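Local atomic coordinates of lipoxygenase (PDB entry 5EK8), a protein that probably adds molecular oxygen to polyunsaturated fatty acids at a non-heme iron centre, acting as a 9R-lipoxygenase. Residues Ser276-Asp280 / Ala349-Asp353; Ala356-Ala361 / Phe424-Cys428. All coordinates share one frame; numbering follows the deposited sequence.

Contact 1 of 2, residues Ser276-Asp280 / Ala349-Asp353; sequences SFIWD and AALFD
F277 and W279, at the end of strand 272-277 and in the loop just after it, set their rings against the flank of helix 337-377 formed by A349, A350, F352 and D353. With CB directed at the helix, the torsion both aromatics share, CG beside the backbone N and anti to the carbonyl carbon (chi1 -65° in F277), carries the two rings onto the A349-D353 turn. The F277 ring has the backbone carbon of A349 over one face, while its CE2 comes to 3.9 Å from A350 CB. Alanine suits both helix positions, because a methyl group lets a ring lie close to the backbone. CE1 of F277 comes obliquely to 3.3 Å from D353 OD1, ring and carboxylate planes 47° apart. D353 sends CG anti to its N (chi1 176°), which places the carboxylate beside the ring; N259 ND2 donates a hydrogen bond to OD1, giving that buried oxygen a partner. The outer end of the W279 indole lies against F352, CH2 being 3.5 Å from CD2 at the rim of the phenyl ring, with the ring planes inclined to each other. CZ2 of W279 also meets A349 CB at 4.0 Å, and the carbonyl O of A349 lies near the indole plane while accepting the helical bond from D353 N (2.9 Å). A weak hydrogen bond from NE1 to H291 O ties the indole to the start of strand 291-300. A serine in place of F277 would probably open a gap beside A349 and A350 and leave the D353 carboxylate less confined. Packing of the strand's end and the following loop on the helix is part of the lipoxygenase catalytic domain, where an antiparallel sheet is seated against the long helix that carries iron-binding histidines.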
loop_
_atom_site.group_PDB
_atom_site.type_symbol
_atom_site.label_atom_id
_atom_site.label_comp_id
_atom_site.label_asym_id
_atom_site.label_seq_id
_atom_site.Cartn_x
_atom_site.Cartn_y
_atom_site.Cartn_z
ATOM N N SER A 276 -1.446 -24.704 -0.089
ATOM C CA SER A 276 -1.934 -24.967 -1.431
ATOM C C SER A 276 -1.902 -23.721 -2.294
ATOM O O SER A 276 -2.386 -22.659 -1.898
ATOM C CB SER A 276 -3.364 -25.514 -1.385
ATOM O OG SER A 276 -3.465 -26.654 -0.549
ATOM N N PHE A 277 -1.340 -23.867 -3.485
ATOM C CA PHE A 277 -1.474 -22.848 -4.506
ATOM C C PHE A 277 -2.059 -23.479 -5.763
ATOM O O PHE A 277 -1.391 -24.252 -6.454
ATOM C CB PHE A 277 -0.129 -22.183 -4.792
ATOM C CG PHE A 277 0.419 -21.413 -3.623
ATOM C CD1 PHE A 277 -0.269 -20.321 -3.113
ATOM C CD2 PHE A 277 1.622 -21.778 -3.034
ATOM C CE1 PHE A 277 0.225 -19.614 -2.038
ATOM C CE2 PHE A 277 2.124 -21.074 -1.959
ATOM C CZ PHE A 277 1.427 -19.988 -1.461
ATOM N N ILE A 278 -3.322 -23.155 -6.031
ATOM C CA ILE A 278 -4.042 -23.679 -7.188
ATOM C C ILE A 278 -4.523 -22.539 -8.083
ATOM O O ILE A 278 -5.152 -21.590 -7.615
ATOM C CB ILE A 278 -5.248 -24.549 -6.766
ATOM C CG1 ILE A 278 -4.774 -25.910 -6.253
ATOM C CG2 ILE A 278 -6.194 -24.746 -7.930
ATOM C CD1 ILE A 278 -4.584 -25.968 -4.760
ATOM N N TRP A 279 -4.229 -22.648 -9.372
ATOM C CA TRP A 279 -4.449 -21.549 -10.305
ATOM C C TRP A 279 -5.516 -21.874 -11.345
ATOM O O TRP A 279 -5.606 -21.205 -12.377
ATOM C CB TRP A 279 -3.132 -21.186 -11.002
ATOM C CG TRP A 279 -1.979 -21.092 -10.051
ATOM C CD1 TRP A 279 -1.161 -22.111 -9.647
ATOM C CD2 TRP A 279 -1.520 -19.917 -9.373
ATOM N NE1 TRP A 279 -0.221 -21.641 -8.758
ATOM C CE2 TRP A 279 -0.421 -20.297 -8.574
ATOM C CE3 TRP A 279 -1.932 -18.580 -9.363
ATOM C CZ2 TRP A 279 0.272 -19.389 -7.776
ATOM C CZ3 TRP A 279 -1.243 -17.680 -8.565
ATOM C CH2 TRP A 279 -0.152 -18.088 -7.787
ATOM N N ASP A 280 -6.330 -22.890 -11.068
ATOM C CA ASP A 280 -7.370 -23.320 -12.004
ATOM C C ASP A 280 -8.320 -22.182 -12.386
ATOM O O ASP A 280 -8.940 -22.205 -13.454
ATOM C CB ASP A 280 -8.171 -24.483 -11.420
ATOM C CG ASP A 280 -7.328 -25.719 -11.204
ATOM O OD1 ASP A 280 -7.691 -26.548 -10.343
ATOM O OD2 ASP A 280 -6.295 -25.858 -11.890
ATOM N N ALA A 349 5.772 -20.095 -7.034
ATOM C CA ALA A 349 4.331 -19.925 -6.851
ATOM C C ALA A 349 4.069 -19.048 -5.626
ATOM O O ALA A 349 3.184 -18.185 -5.635
ATOM C CB ALA A 349 3.634 -21.270 -6.714
ATOM N N ALA A 350 4.874 -19.251 -4.588
ATOM C CA ALA A 350 4.731 -18.509 -3.343
ATOM C C ALA A 350 5.153 -17.058 -3.515
ATOM O O ALA A 350 4.651 -16.176 -2.820
ATOM C CB ALA A 350 5.534 -19.167 -2.237
ATOM N N LEU A 351 6.072 -16.807 -4.440
ATOM C CA LEU A 351 6.565 -15.452 -4.648
ATOM C C LEU A 351 5.561 -14.650 -5.465
ATOM O O LEU A 351 5.262 -13.501 -5.140
ATOM C CB LEU A 351 7.929 -15.448 -5.343
ATOM C CG LEU A 351 8.595 -14.068 -5.410
ATOM C CD1 LEU A 351 9.245 -13.742 -4.089
ATOM C CD2 LEU A 351 9.612 -13.984 -6.536
ATOM N N PHE A 352 5.041 -15.254 -6.530
ATOM C CA PHE A 352 4.024 -14.576 -7.323
ATOM C C PHE A 352 2.757 -14.344 -6.498
ATOM O O PHE A 352 2.195 -13.242 -6.513
ATOM C CB PHE A 352 3.687 -15.357 -8.591
ATOM C CG PHE A 352 2.553 -14.759 -9.376
ATOM C CD1 PHE A 352 2.693 -13.516 -9.976
ATOM C CD2 PHE A 352 1.345 -15.426 -9.497
ATOM C CE1 PHE A 352 1.653 -12.953 -10.692
ATOM C CE2 PHE A 352 0.299 -14.870 -10.213
ATOM C CZ PHE A 352 0.456 -13.630 -10.813
ATOM N N ASP A 353 2.316 -15.370 -5.773
ATOM C CA ASP A 353 1.162 -15.223 -4.895
ATOM C C ASP A 353 1.421 -14.143 -3.855
ATOM O O ASP A 353 0.547 -13.331 -3.547
ATOM C CB ASP A 353 0.830 -16.540 -4.197
ATOM C CG ASP A 353 -0.296 -16.399 -3.196
ATOM O OD1 ASP A 353 -0.022 -16.318 -1.983
ATOM O OD2 ASP A 353 -1.462 -16.353 -3.623
#

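Contact 2 of 2, residues Ala356-Ala361 / Phe424-Cys428; sequences AIEHYA and FLQMC. With FE2 (Fe (II) ion), chain B.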
loop_
_atom_site.group_PDB
_atom_site.type_symbol
_atom_site.label_atom_id
_atom_site.label_comp_id
_atom_site.label_asym_id
_atom_site.label_seq_id
_atom_site.Cartn_x
_atom_site.Cartn_y
_atom_site.Cartn_z
ATOM N N ALA A 356 1.204 -10.634 -5.612
ATOM C CA ALA A 356 -0.189 -10.336 -5.958
ATOM C C ALA A 356 -1.054 -10.111 -4.721
ATOM O O ALA A 356 -1.555 -9.010 -4.497
ATOM C CB ALA A 356 -0.776 -11.456 -6.802
ATOM N N ILE A 357 -1.219 -11.158 -3.920
ATOM C CA ILE A 357 -2.130 -11.113 -2.781
ATOM C C ILE A 357 -1.549 -10.429 -1.537
ATOM O O ILE A 357 -2.077 -9.409 -1.083
ATOM C CB ILE A 357 -2.575 -12.524 -2.356
ATOM C CG1 ILE A 357 -3.018 -13.353 -3.560
ATOM C CG2 ILE A 357 -3.660 -12.420 -1.319
ATOM C CD1 ILE A 357 -4.249 -12.836 -4.242
ATOM N N GLU A 358 -0.488 -11.009 -0.975
ATOM C CA GLU A 358 0.074 -10.547 0.297
ATOM C C GLU A 358 0.583 -9.112 0.236
ATOM O O GLU A 358 0.421 -8.334 1.178
ATOM C CB GLU A 358 1.209 -11.471 0.734
ATOM C CG GLU A 358 0.807 -12.925 0.823
ATOM C CD GLU A 358 -0.445 -13.113 1.645
ATOM O OE1 GLU A 358 -1.418 -13.711 1.129
ATOM O OE2 GLU A 358 -0.452 -12.656 2.810
ATOM N N HIS A 359 1.194 -8.765 -0.885
ATOM C CA HIS A 359 1.734 -7.435 -1.067
ATOM C C HIS A 359 0.739 -6.462 -1.684
ATOM O O HIS A 359 0.096 -5.682 -0.980
ATOM C CB HIS A 359 2.975 -7.501 -1.938
ATOM C CG HIS A 359 3.848 -6.299 -1.821
ATOM N ND1 HIS A 359 4.899 -6.059 -2.673
ATOM C CD2 HIS A 359 3.824 -5.269 -0.941
ATOM C CE1 HIS A 359 5.493 -4.929 -2.324
ATOM N NE2 HIS A 359 4.860 -4.436 -1.278
ATOM N N TYR A 360 0.634 -6.502 -3.009
ATOM C CA TYR A 360 -0.146 -5.513 -3.744
ATOM C C TYR A 360 -1.610 -5.468 -3.319
ATOM O O TYR A 360 -2.162 -4.394 -3.085
ATOM C CB TYR A 360 -0.062 -5.774 -5.245
ATOM C CG TYR A 360 -0.905 -4.820 -6.059
ATOM C CD1 TYR A 360 -0.544 -3.483 -6.197
ATOM C CD2 TYR A 360 -2.062 -5.256 -6.690
ATOM C CE1 TYR A 360 -1.322 -2.609 -6.940
ATOM C CE2 TYR A 360 -2.840 -4.396 -7.430
ATOM C CZ TYR A 360 -2.468 -3.078 -7.555
ATOM O OH TYR A 360 -3.255 -2.233 -8.300
ATOM N N ALA A 361 -2.235 -6.631 -3.203
ATOM C CA ALA A 361 -3.650 -6.674 -2.858
ATOM C C ALA A 361 -3.902 -6.333 -1.393
ATOM O O ALA A 361 -4.653 -5.403 -1.088
ATOM C CB ALA A 361 -4.225 -8.033 -3.180
ATOM N N PHE A 424 -4.111 -11.836 -12.992
ATOM C CA PHE A 424 -3.550 -11.133 -11.845
ATOM C C PHE A 424 -4.598 -10.239 -11.172
ATOM O O PHE A 424 -4.788 -10.257 -9.935
ATOM C CB PHE A 424 -2.342 -10.298 -12.288
ATOM C CG PHE A 424 -1.833 -9.373 -11.227
ATOM C CD1 PHE A 424 -0.946 -9.826 -10.267
ATOM C CD2 PHE A 424 -2.266 -8.057 -11.174
ATOM C CE1 PHE A 424 -0.493 -8.984 -9.281
ATOM C CE2 PHE A 424 -1.821 -7.216 -10.192
ATOM C CZ PHE A 424 -0.930 -7.674 -9.242
ATOM N N LEU A 425 -5.271 -9.452 -12.007
ATOM C CA LEU A 425 -6.360 -8.601 -11.553
ATOM C C LEU A 425 -7.403 -9.423 -10.818
ATOM O O LEU A 425 -7.865 -9.039 -9.748
ATOM C CB LEU A 425 -7.010 -7.872 -12.725
ATOM C CG LEU A 425 -8.078 -6.863 -12.308
ATOM C CD1 LEU A 425 -7.446 -5.756 -11.471
ATOM C CD2 LEU A 425 -8.801 -6.305 -13.538
ATOM N N GLN A 426 -7.753 -10.569 -11.387
ATOM C CA GLN A 426 -8.773 -11.415 -10.787
ATOM C C GLN A 426 -8.351 -11.899 -9.404
ATOM O O GLN A 426 -9.182 -11.972 -8.500
ATOM C CB GLN A 426 -9.090 -12.604 -11.682
ATOM C CG GLN A 426 -10.164 -13.511 -11.127
ATOM C CD GLN A 426 -10.403 -14.696 -12.024
ATOM O OE1 GLN A 426 -10.497 -14.550 -13.243
ATOM N NE2 GLN A 426 -10.480 -15.884 -11.433
ATOM N N MET A 427 -7.066 -12.217 -9.236
ATOM C CA MET A 427 -6.562 -12.565 -7.908
ATOM C C MET A 427 -6.851 -11.419 -6.953
ATOM O O MET A 427 -7.396 -11.609 -5.841
ATOM C CB MET A 427 -5.059 -12.856 -7.929
ATOM C CG MET A 427 -4.647 -14.090 -8.713
ATOM S SD MET A 427 -2.860 -14.360 -8.669
ATOM C CE MET A 427 -2.619 -14.773 -6.943
ATOM N N CYS A 428 -6.509 -10.218 -7.413
ATOM C CA CYS A 428 -6.641 -9.037 -6.568
ATOM C C CYS A 428 -8.079 -8.757 -6.148
ATOM O O CYS A 428 -8.367 -8.635 -4.954
ATOM C CB CYS A 428 -6.062 -7.822 -7.281
ATOM S SG CYS A 428 -4.280 -7.925 -7.499
HETATM FE FE FE2 B . 5.079 -1.991 -1.382
#
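A356 and I357 of 356-361 meet M427 and F424 of 424-428 through aliphatic contacts. The small CB of A356 fits between F424 CE1, at 3.5 Å, and M427 CE. The methionine chain bends at its last torsion (chi3 68°), bringing CE to 3.7 Å from I357 CG1; an unbranched, flexible side chain suits such a turn. Among the aromatics, Y360 and F424 approach at about a right angle as side chains, yet their ring planes differ by only 35°, with Y360 CD2 3.7 Å from F424 CZ. Sulfur joins them: C428 SG sits at the edge of the Y360 ring, 3.6 Å from CD2, and also over one face of F424 toward its rim. The axes of these two short segments cross at -79°; 356-361 holds the pi-type turn known from the iron-bearing helix of lipoxygenases, where A361 N bonds to A356 O at 2.8 Å. Metal coordination occupies another side of that helix. There H359 NE2 binds the iron at 2.5 Å, while its ND1 hydrogen-bonds E355 OE2; H364, H570 and the terminal carboxylate of I668 are further ligands.

In the fold
Following the chain, strand 272-277 comes first, and three further strands of the same antiparallel sheet, 291-300, 303-313 and 329-331, are laid down before helix 337-377 closes contact 1 across 68 residues. The same helix then opens contact 2 one turn or so later; a largely helical excursion of 62 residues returns at helix 421-432. The two closures are therefore in series, neither nested nor crossed, with centres about 11 Å apart. Helix 337-377 is their common element, tying the sheet to helix 421-432 and carrying the iron ligands H359 and H364. M427 of contact 2 bridges them directly, its side chain packing against W279 and F352 of contact 1.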